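PDB 3K5J: suppressor of fused family protein, which is of unknown function but resembles the N-terminal domain of human Sufu and may act through binding other proteins. Local coordinates for residues 2-7 with 130-135; 10-15 with 135-140; 116-121 with 154-159. All coordinates share one frame; numbering follows the deposited sequence.

Contact 1: residues 2-7 with 130-135; sequences MDYNQT and EYMDNV. With SO4 (sulfate ion), chain B.
M132, a selenomethionine here, reaches from the edge of a small hairpin to the first turns of the N-terminal helix and lays its selenium and methyl group against Y4 and T7. With CG anti to the backbone N (chi1 179°) and a bend only at the third torsion (75°), the side chain runs straight out from its strand before the methyl turns off. M132 SE then sits 3.6 Å from T7 O. The methyl beyond it has two neighbours: M132 CE is 3.7 Å from T7 OG1 and 3.9 Å from Y4 CE1, approaching the tyrosine ring at a slant. M132 was modelled in two conformers, so these contacts describe one of them.

Y4, with CG anti to the backbone N, slants its ring off the helix toward the hairpin, and its hydroxyl end meets V135: Y4 OH lies 3.6 Å from V135 CG1, while V135 CG2 comes to the ring edge. The polar end is not left to valine alone, since Y4 OH is hydrogen-bonded to E66 OE2. T7 turns its hydroxyl back to its own helix, where T7 OG1 donates to Y4 O (2.7 Å) in the carbonyl plane, on a lone pair; that bond ties down the oxygen beside the selenomethionine methyl.

At the start of the helix a sulfate, probably from the crystallisation liquor, accepts from Y4 N through its O1 (2.8 Å, 162°), and G1 N and Q61 NE2 hold it too. The helix dipole would probably favour an anion there. Within 130-135, paired backbone bonds between M132 and V135 close the two-residue turn D133-N134. The whole is a helix start packed against a tight beta hairpin at the margin of the Sufu-like sheet.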
loop_
_atom_site.group_PDB
_atom_site.type_symbol
_atom_site.label_atom_id
_atom_site.label_comp_id
_atom_site.label_asym_id
_atom_site.label_seq_id
_atom_site.Cartn_x
_atom_site.Cartn_y
_atom_site.Cartn_z
HETATM N N MSE A 2 -3.833 8.875 -19.010
HETATM C CA MSE A 2 -2.471 8.504 -19.388
HETATM C C MSE A 2 -1.416 9.469 -18.916
HETATM O O MSE A 2 -0.346 9.038 -18.488
HETATM C CB MSE A 2 -2.358 8.271 -20.894
HETATM C CG MSE A 2 -3.221 7.143 -21.511
HETATM SE SE MSE A 2 -2.760 6.759 -23.296
HETATM C CE MSE A 2 -3.259 8.434 -24.127
ATOM N N ASP A 3 -1.661 10.764 -19.071
ATOM C CA ASP A 3 -0.673 11.754 -18.647
ATOM C C ASP A 3 -0.412 11.630 -17.139
ATOM O O ASP A 3 0.714 11.649 -16.695
ATOM C CB ASP A 3 -1.101 13.193 -18.967
ATOM C CG ASP A 3 -0.927 13.577 -20.444
ATOM O OD1 ASP A 3 -0.011 13.043 -21.082
ATOM O OD2 ASP A 3 -1.736 14.417 -20.900
ATOM N N TYR A 4 -1.479 11.501 -16.355
ATOM C CA TYR A 4 -1.319 11.388 -14.906
ATOM C C TYR A 4 -0.533 10.108 -14.579
ATOM O O TYR A 4 0.372 10.111 -13.765
ATOM C CB TYR A 4 -2.696 11.378 -14.194
ATOM C CG TYR A 4 -2.521 11.129 -12.718
ATOM C CD1 TYR A 4 -2.165 12.150 -11.864
ATOM C CD2 TYR A 4 -2.668 9.865 -12.169
ATOM C CE1 TYR A 4 -1.916 11.930 -10.541
ATOM C CE2 TYR A 4 -2.430 9.641 -10.825
ATOM C CZ TYR A 4 -2.083 10.656 -10.006
ATOM O OH TYR A 4 -1.855 10.461 -8.665
ATOM N N ASN A 5 -0.878 8.993 -15.205
ATOM C CA ASN A 5 -0.185 7.752 -14.930
ATOM C C ASN A 5 1.309 7.851 -15.249
ATOM O O ASN A 5 2.161 7.278 -14.535
ATOM C CB ASN A 5 -0.813 6.605 -15.721
ATOM C CG ASN A 5 -2.225 6.258 -15.266
ATOM O OD1 ASN A 5 -2.575 6.507 -14.092
ATOM N ND2 ASN A 5 -3.024 5.740 -16.175
ATOM N N GLN A 6 1.626 8.566 -16.329
ATOM C CA GLN A 6 3.020 8.758 -16.701
ATOM C C GLN A 6 3.728 9.635 -15.652
ATOM O O GLN A 6 4.928 9.406 -15.382
ATOM C CB GLN A 6 3.156 9.300 -18.120
ATOM C CG GLN A 6 4.615 9.514 -18.556
ATOM C CD GLN A 6 5.409 8.249 -18.587
ATOM O OE1 GLN A 6 4.963 7.234 -19.119
ATOM N NE2 GLN A 6 6.619 8.294 -18.041
ATOM N N THR A 7 3.045 10.633 -15.077
ATOM C CA THR A 7 3.649 11.386 -13.957
ATOM C C THR A 7 3.984 10.468 -12.781
ATOM O O THR A 7 5.070 10.573 -12.220
ATOM C CB THR A 7 2.851 12.621 -13.499
ATOM O OG1 THR A 7 1.712 12.257 -12.706
ATOM C CG2 THR A 7 2.502 13.536 -14.713
ATOM N N GLU A 130 7.473 10.138 -0.866
ATOM C CA GLU A 130 6.238 10.643 -0.271
ATOM C C GLU A 130 5.493 11.667 -1.131
ATOM O O GLU A 130 4.279 11.589 -1.225
ATOM C CB GLU A 130 6.551 11.235 1.112
ATOM C CG GLU A 130 5.318 11.642 1.928
ATOM C CD GLU A 130 5.650 12.594 3.047
ATOM O OE1 GLU A 130 6.808 13.071 3.125
ATOM O OE2 GLU A 130 4.742 12.816 3.861
ATOM N N TYR A 131 6.208 12.665 -1.663
ATOM C CA TYR A 131 5.577 13.757 -2.419
ATOM C C TYR A 131 5.974 13.763 -3.859
ATOM O O TYR A 131 7.156 13.736 -4.197
ATOM C CB TYR A 131 5.953 15.127 -1.822
ATOM C CG TYR A 131 5.079 15.545 -0.641
ATOM C CD1 TYR A 131 5.355 15.170 0.676
ATOM C CD2 TYR A 131 3.983 16.369 -0.841
ATOM C CE1 TYR A 131 4.527 15.569 1.719
ATOM C CE2 TYR A 131 3.143 16.742 0.197
ATOM C CZ TYR A 131 3.420 16.359 1.487
ATOM O OH TYR A 131 2.583 16.775 2.524
HETATM N N MSE A 132 4.949 13.893 -4.687
HETATM C CA MSE A 132 5.030 14.273 -6.096
HETATM C C MSE A 132 4.004 15.350 -6.469
HETATM O O MSE A 132 2.844 15.071 -6.489
HETATM C CB MSE A 132 4.589 13.061 -6.907
HETATM C CG MSE A 132 4.554 13.150 -8.388
HETATM SE SE MSE A 132 3.528 11.816 -9.260
HETATM C CE MSE A 132 1.698 12.239 -9.011
ATOM N N ASP A 133 4.408 16.560 -6.821
ATOM C CA ASP A 133 3.401 17.613 -7.158
ATOM C C ASP A 133 1.884 17.232 -7.089
ATOM O O ASP A 133 1.328 16.518 -7.931
ATOM C CB ASP A 133 3.668 18.273 -8.492
ATOM C CG ASP A 133 2.955 19.612 -8.606
ATOM O OD1 ASP A 133 3.077 20.416 -7.669
ATOM O OD2 ASP A 133 2.269 19.850 -9.606
ATOM N N ASN A 134 1.238 17.770 -6.056
ATOM C CA ASN A 134 -0.218 17.589 -5.728
ATOM C C ASN A 134 -0.610 16.250 -5.094
ATOM O O ASN A 134 -1.757 16.130 -4.636
ATOM C CB ASN A 134 -1.294 18.002 -6.777
ATOM C CG ASN A 134 -1.169 19.466 -7.207
ATOM O OD1 ASN A 134 -1.103 20.356 -6.370
ATOM N ND2 ASN A 134 -1.161 19.707 -8.515
ATOM N N VAL A 135 0.346 15.305 -4.980
ATOM C CA VAL A 135 -0.016 13.948 -4.604
ATOM C C VAL A 135 0.996 13.308 -3.683
ATOM O O VAL A 135 2.201 13.436 -3.867
ATOM C CB VAL A 135 -0.221 13.091 -5.882
ATOM C CG1 VAL A 135 -0.491 11.647 -5.585
ATOM C CG2 VAL A 135 -1.388 13.679 -6.761
HETATM S S SO4 B . -5.020 13.080 -17.233
HETATM O O1 SO4 B . -4.155 11.907 -17.185
HETATM O O2 SO4 B . -6.187 12.907 -16.378
HETATM O O3 SO4 B . -4.229 14.242 -16.815
HETATM O O4 SO4 B . -5.481 13.311 -18.613
#

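Contact 2: residues 10-15 with 135-140; sequences SHLQKF and VRFFWL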
loop_
_atom_site.group_PDB
_atom_site.type_symbol
_atom_site.label_atom_id
_atom_site.label_comp_id
_atom_site.label_asym_id
_atom_site.label_seq_id
_atom_site.Cartn_x
_atom_site.Cartn_y
_atom_site.Cartn_z
ATOM N N SER A 10 6.989 8.208 -13.796
ATOM C CA SER A 10 8.240 8.997 -13.771
ATOM C C SER A 10 8.730 9.232 -12.361
ATOM O O SER A 10 9.915 9.176 -12.093
ATOM C CB SER A 10 8.009 10.329 -14.463
ATOM O OG SER A 10 7.883 10.124 -15.854
ATOM N N HIS A 11 7.792 9.498 -11.448
ATOM C CA HIS A 11 8.095 9.688 -10.038
ATOM C C HIS A 11 8.737 8.422 -9.455
ATOM O O HIS A 11 9.778 8.464 -8.787
ATOM C CB HIS A 11 6.816 10.069 -9.284
ATOM C CG HIS A 11 7.011 10.241 -7.815
ATOM N ND1 HIS A 11 7.779 11.247 -7.266
ATOM C CD2 HIS A 11 6.511 9.523 -6.776
ATOM C CE1 HIS A 11 7.728 11.144 -5.946
ATOM N NE2 HIS A 11 6.972 10.108 -5.626
ATOM N N LEU A 12 8.143 7.276 -9.750
ATOM C CA LEU A 12 8.674 6.018 -9.250
ATOM C C LEU A 12 10.020 5.672 -9.883
ATOM O O LEU A 12 10.920 5.194 -9.216
ATOM C CB LEU A 12 7.679 4.869 -9.469
ATOM C CG LEU A 12 6.275 5.025 -8.909
ATOM C CD1 LEU A 12 5.375 3.858 -9.309
ATOM C CD2 LEU A 12 6.326 5.259 -7.392
ATOM N N GLN A 13 10.136 5.930 -11.188
ATOM C CA GLN A 13 11.366 5.611 -11.915
ATOM C C GLN A 13 12.548 6.472 -11.427
ATOM O O GLN A 13 13.708 5.993 -11.370
ATOM C CB GLN A 13 11.162 5.746 -13.422
ATOM C CG GLN A 13 12.265 5.170 -14.232
ATOM C CD GLN A 13 12.427 3.654 -14.070
ATOM O OE1 GLN A 13 11.735 2.896 -14.771
ATOM N NE2 GLN A 13 13.349 3.186 -13.168
ATOM N N LYS A 14 12.263 7.725 -11.085
ATOM C CA LYS A 14 13.253 8.667 -10.520
ATOM C C LYS A 14 13.732 8.204 -9.151
ATOM O O LYS A 14 14.926 8.315 -8.814
ATOM C CB LYS A 14 12.644 10.072 -10.415
ATOM C CG LYS A 14 13.530 11.130 -9.761
ATOM C CD LYS A 14 12.757 12.383 -9.433
ATOM C CE LYS A 14 13.448 13.159 -8.333
ATOM N NZ LYS A 14 14.833 13.501 -8.731
ATOM N N PHE A 15 12.804 7.688 -8.344
ATOM C CA PHE A 15 13.151 7.230 -7.007
ATOM C C PHE A 15 13.968 5.933 -7.080
ATOM O O PHE A 15 14.970 5.783 -6.396
ATOM C CB PHE A 15 11.886 7.075 -6.140
ATOM C CG PHE A 15 12.213 6.692 -4.732
ATOM C CD1 PHE A 15 12.791 7.610 -3.908
ATOM C CD2 PHE A 15 12.037 5.421 -4.271
ATOM C CE1 PHE A 15 13.186 7.260 -2.659
ATOM C CE2 PHE A 15 12.425 5.078 -2.994
ATOM C CZ PHE A 15 12.998 6.032 -2.200
ATOM N N VAL A 135 0.346 15.305 -4.980
ATOM C CA VAL A 135 -0.016 13.948 -4.604
ATOM C C VAL A 135 0.996 13.308 -3.683
ATOM O O VAL A 135 2.201 13.436 -3.867
ATOM C CB VAL A 135 -0.221 13.091 -5.882
ATOM C CG1 VAL A 135 -0.491 11.647 -5.585
ATOM C CG2 VAL A 135 -1.388 13.679 -6.761
ATOM N N ARG A 136 0.494 12.582 -2.694
ATOM C CA ARG A 136 1.361 11.856 -1.796
ATOM C C ARG A 136 1.256 10.351 -1.979
ATOM O O ARG A 136 0.294 9.866 -2.551
ATOM C CB ARG A 136 0.961 12.227 -0.384
ATOM C CG ARG A 136 1.188 13.718 -0.073
ATOM C CD ARG A 136 0.623 14.102 1.285
ATOM N NE ARG A 136 1.512 13.679 2.353
ATOM C CZ ARG A 136 1.189 13.779 3.647
ATOM N NH1 ARG A 136 -0.020 14.181 4.046
ATOM N NH2 ARG A 136 2.082 13.455 4.541
ATOM N N PHE A 137 2.277 9.632 -1.532
ATOM C CA PHE A 137 2.359 8.168 -1.635
ATOM C C PHE A 137 2.435 7.577 -0.242
ATOM O O PHE A 137 3.414 7.789 0.488
ATOM C CB PHE A 137 3.584 7.765 -2.459
ATOM C CG PHE A 137 3.379 8.063 -3.932
ATOM C CD1 PHE A 137 3.514 9.352 -4.433
ATOM C CD2 PHE A 137 3.022 7.050 -4.792
ATOM C CE1 PHE A 137 3.190 9.635 -5.726
ATOM C CE2 PHE A 137 2.733 7.331 -6.126
ATOM C CZ PHE A 137 2.846 8.622 -6.588
ATOM N N PHE A 138 1.369 6.892 0.130
ATOM C CA PHE A 138 1.237 6.283 1.445
ATOM C C PHE A 138 1.452 4.775 1.393
ATOM O O PHE A 138 1.099 4.105 0.430
ATOM C CB PHE A 138 -0.150 6.590 2.089
ATOM C CG PHE A 138 -0.410 8.038 2.384
ATOM C CD1 PHE A 138 0.606 8.954 2.555
ATOM C CD2 PHE A 138 -1.705 8.488 2.413
ATOM C CE1 PHE A 138 0.306 10.266 2.857
ATOM C CE2 PHE A 138 -2.000 9.830 2.678
ATOM C CZ PHE A 138 -0.972 10.699 2.885
ATOM N N TRP A 139 1.988 4.254 2.493
ATOM C CA TRP A 139 2.340 2.845 2.661
ATOM C C TRP A 139 1.208 2.068 3.312
ATOM O O TRP A 139 0.687 2.443 4.366
ATOM C CB TRP A 139 3.579 2.797 3.543
ATOM C CG TRP A 139 4.126 1.491 3.873
ATOM C CD1 TRP A 139 4.051 0.360 3.138
ATOM C CD2 TRP A 139 4.980 1.196 4.975
ATOM N NE1 TRP A 139 4.775 -0.648 3.721
ATOM C CE2 TRP A 139 5.361 -0.156 4.854
ATOM C CE3 TRP A 139 5.448 1.925 6.064
ATOM C CZ2 TRP A 139 6.214 -0.772 5.762
ATOM C CZ3 TRP A 139 6.272 1.314 6.978
ATOM C CH2 TRP A 139 6.650 -0.011 6.818
ATOM N N LEU A 140 0.785 1.004 2.646
ATOM C CA LEU A 140 -0.136 0.024 3.206
ATOM C C LEU A 140 0.677 -1.020 4.018
ATOM O O LEU A 140 1.194 -1.984 3.463
ATOM C CB LEU A 140 -0.923 -0.627 2.081
ATOM C CG LEU A 140 -1.890 0.269 1.313
ATOM C CD1 LEU A 140 -2.453 -0.413 0.095
ATOM C CD2 LEU A 140 -2.969 0.830 2.218
#
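H11 sets the CD2 corner of its imidazole over one face of the F137 ring, 3.5 Å from F137 CE1. The planes are inclined by 30° and the centroids are 4.8 Å apart, so the rings are slid along each other and overlap little; this is a displaced aromatic contact rather than a full stack. H11 NE2 also comes near the phenylalanine, 3.7 Å from F137 CD1, yet it spends its hydrogen on L129 O. That bond fixes which way the imidazole is turned and satisfies a buried polar atom beside the hydrocarbon. L12 adds a lighter touch at a slant: L12 CD2 is 4.3 Å from F137 CE2.

The two rings approach from opposite directions. H11 carries CG anti to the backbone N (chi1 178°), which sends the imidazole off the helix toward the strand, whereas F137 rises from the strand to meet it. M132 of the neighbouring hairpin strand touches both rings and closes the group. On the far side of the strand, R136 points away from the helix and is salt-bridged to E130.

F137 receives helix 2-15 on strand 135-143, which is hydrogen-bonded within the sheet to strands 65-71 and 116-120: an alpha helix packed on a beta sheet, here through the H11-F137 pair with L12 beside it, in the Sufu-like fold.

Contact 3: residues 116-121 with 154-159; sequences HFLISL and HSVEEL. With SO4 (sulfate ion), chain E.
L118 faces the first turn of helix 156-166 with its two methyls divided between two partners. L118 CD1 meets V156 CG2 at 4.3 Å, and L118 CD2 meets L159 CD2 at 4.5 Å, so the leucine's forked tip spans residues three apart along the helix. Both leucines hold CG anti to the backbone N (L118 chi1 178°), which extends each across the gap toward the other. These are loose apolar touches, with no polar partner between the segments.

The turn that carries V156 is secured by its own capping box. E158 N donates to S155 OG (3.0 Å, 158°), and in return S155 N donates to E158 OE2 (3.1 Å, 173°), a nearly straight bond that meets the carboxylate from above its plane. At the start of the strand, H116 NE2 makes a weak, bent bond to O3 of a sulfate (3.2 Å), which R148 and N103 hold as well.

Strand 116-120 runs between strands 101-103 and 135-143, and L118 touches T101 and I143 on them; L159 meanwhile packs on E147 and F150 of helix 145-150, placing the contact where the sheet meets two C-terminal helices.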
loop_
_atom_site.group_PDB
_atom_site.type_symbol
_atom_site.label_atom_id
_atom_site.label_comp_id
_atom_site.label_asym_id
_atom_site.label_seq_id
_atom_site.Cartn_x
_atom_site.Cartn_y
_atom_site.Cartn_z
ATOM N N HIS A 116 -5.436 -6.779 7.443
ATOM C CA HIS A 116 -5.595 -5.334 7.471
ATOM C C HIS A 116 -4.291 -4.649 7.119
ATOM O O HIS A 116 -3.226 -5.129 7.476
ATOM C CB HIS A 116 -6.016 -4.837 8.867
ATOM C CG HIS A 116 -7.297 -5.412 9.362
ATOM N ND1 HIS A 116 -7.330 -6.638 9.985
ATOM C CD2 HIS A 116 -8.575 -4.941 9.342
ATOM C CE1 HIS A 116 -8.583 -6.898 10.332
ATOM N NE2 HIS A 116 -9.357 -5.889 9.959
ATOM N N PHE A 117 -4.418 -3.456 6.559
ATOM C CA PHE A 117 -3.313 -2.508 6.437
ATOM C C PHE A 117 -3.580 -1.306 7.323
ATOM O O PHE A 117 -4.710 -0.925 7.503
ATOM C CB PHE A 117 -3.207 -1.965 5.002
ATOM C CG PHE A 117 -2.924 -3.000 3.923
ATOM C CD1 PHE A 117 -1.758 -3.774 3.940
ATOM C CD2 PHE A 117 -3.752 -3.095 2.813
ATOM C CE1 PHE A 117 -1.467 -4.640 2.919
ATOM C CE2 PHE A 117 -3.470 -3.973 1.799
ATOM C CZ PHE A 117 -2.324 -4.751 1.851
ATOM N N LEU A 118 -2.512 -0.730 7.823
ATOM C CA LEU A 118 -2.510 0.602 8.414
ATOM C C LEU A 118 -1.913 1.589 7.417
ATOM O O LEU A 118 -0.789 1.399 6.955
ATOM C CB LEU A 118 -1.679 0.654 9.676
ATOM C CG LEU A 118 -1.523 2.009 10.403
ATOM C CD1 LEU A 118 -2.894 2.578 10.828
ATOM C CD2 LEU A 118 -0.501 1.955 11.558
ATOM N N ILE A 119 -2.697 2.591 7.037
ATOM C CA ILE A 119 -2.251 3.618 6.053
ATOM C C ILE A 119 -1.225 4.487 6.778
ATOM O O ILE A 119 -1.543 5.146 7.777
ATOM C CB ILE A 119 -3.414 4.445 5.487
ATOM C CG1 ILE A 119 -4.415 3.529 4.754
ATOM C CG2 ILE A 119 -2.849 5.517 4.566
ATOM C CD1 ILE A 119 -5.681 4.170 4.285
ATOM N N SER A 120 0.002 4.427 6.294
ATOM C CA SER A 120 1.166 5.003 6.948
ATOM C C SER A 120 1.998 5.919 6.064
ATOM O O SER A 120 1.951 5.813 4.836
ATOM C CB SER A 120 2.055 3.872 7.453
ATOM O OG SER A 120 1.348 2.978 8.301
ATOM N N LEU A 121 2.781 6.788 6.691
ATOM C CA LEU A 121 3.796 7.507 5.946
ATOM C C LEU A 121 4.832 6.493 5.436
ATOM O O LEU A 121 4.988 5.406 6.015
ATOM C CB LEU A 121 4.457 8.565 6.810
ATOM C CG LEU A 121 3.588 9.724 7.227
ATOM C CD1 LEU A 121 4.269 10.616 8.262
ATOM C CD2 LEU A 121 3.065 10.537 6.002
ATOM N N HIS A 154 -7.007 2.404 21.422
ATOM C CA HIS A 154 -5.723 3.057 21.555
ATOM C C HIS A 154 -5.470 3.827 20.283
ATOM O O HIS A 154 -6.072 3.557 19.262
ATOM C CB HIS A 154 -4.593 2.057 21.710
ATOM C CG HIS A 154 -4.694 1.187 22.914
ATOM N ND1 HIS A 154 -5.431 0.022 22.941
ATOM C CD2 HIS A 154 -4.096 1.283 24.131
ATOM C CE1 HIS A 154 -5.317 -0.541 24.129
ATOM N NE2 HIS A 154 -4.489 0.188 24.859
ATOM N N SER A 155 -4.580 4.798 20.345
ATOM C CA SER A 155 -4.305 5.627 19.183
ATOM C C SER A 155 -3.330 4.925 18.214
ATOM O O SER A 155 -2.551 4.040 18.592
ATOM C CB SER A 155 -3.682 6.959 19.606
ATOM O OG SER A 155 -2.379 6.740 20.122
ATOM N N VAL A 156 -3.367 5.401 16.983
ATOM C CA VAL A 156 -2.379 5.025 15.986
ATOM C C VAL A 156 -0.986 5.367 16.475
ATOM O O VAL A 156 -0.073 4.598 16.305
ATOM C CB VAL A 156 -2.704 5.675 14.623
ATOM C CG1 VAL A 156 -1.558 5.519 13.667
ATOM C CG2 VAL A 156 -4.002 5.102 14.081
ATOM N N GLU A 157 -0.792 6.533 17.099
ATOM C CA GLU A 157 0.531 6.900 17.615
ATOM C C GLU A 157 1.057 5.852 18.587
ATOM O O GLU A 157 2.255 5.484 18.544
ATOM C CB GLU A 157 0.499 8.277 18.321
ATOM C CG GLU A 157 0.566 9.457 17.378
ATOM N N GLU A 158 0.191 5.352 19.480
ATOM C CA GLU A 158 0.645 4.323 20.436
ATOM C C GLU A 158 1.088 3.055 19.695
ATOM O O GLU A 158 2.103 2.429 20.022
ATOM C CB GLU A 158 -0.409 3.942 21.469
ATOM C CG GLU A 158 -0.775 4.955 22.536
ATOM C CD GLU A 158 -2.043 4.464 23.240
ATOM O OE1 GLU A 158 -1.934 3.366 23.841
ATOM O OE2 GLU A 158 -3.132 5.105 23.117
ATOM N N LEU A 159 0.316 2.665 18.699
ATOM C CA LEU A 159 0.696 1.459 17.913
ATOM C C LEU A 159 2.010 1.683 17.154
ATOM O O LEU A 159 2.896 0.819 17.159
ATOM C CB LEU A 159 -0.410 1.005 16.948
ATOM C CG LEU A 159 -0.103 -0.310 16.177
ATOM C CD1 LEU A 159 0.104 -1.496 17.164
ATOM C CD2 LEU A 159 -1.224 -0.576 15.181
HETATM S S SO4 E . -13.015 -3.442 10.108
HETATM O O1 SO4 E . -13.504 -4.396 11.120
HETATM O O2 SO4 E . -13.467 -2.142 10.577
HETATM O O3 SO4 E . -11.520 -3.523 10.089
HETATM O O4 SO4 E . -13.668 -3.729 8.817
#

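Overall arrangement
Contacts 1 and 2 share helix 2-15 and V135 and are linked by the E130-R136 salt bridge: the helix start meets the hairpin, including the first residue of strand 135-143, and later turns meet F137. Contact 2 is buried, whereas contact 1 is partly exposed, with polar groups beside its selenomethionine and a sulfate at the helix start. Contact 3 lies about 25 Å from contact 1 and 20 Å from contact 2, centre to centre, and joins another helix to the same sheet. It is buried and wholly aliphatic, where contact 2 depends on an aromatic pair. Strands 116-120 and 135-143 are antiparallel neighbours, and a probable hydrogen bond, W139 N to S120 O, joins contacts 2 and 3.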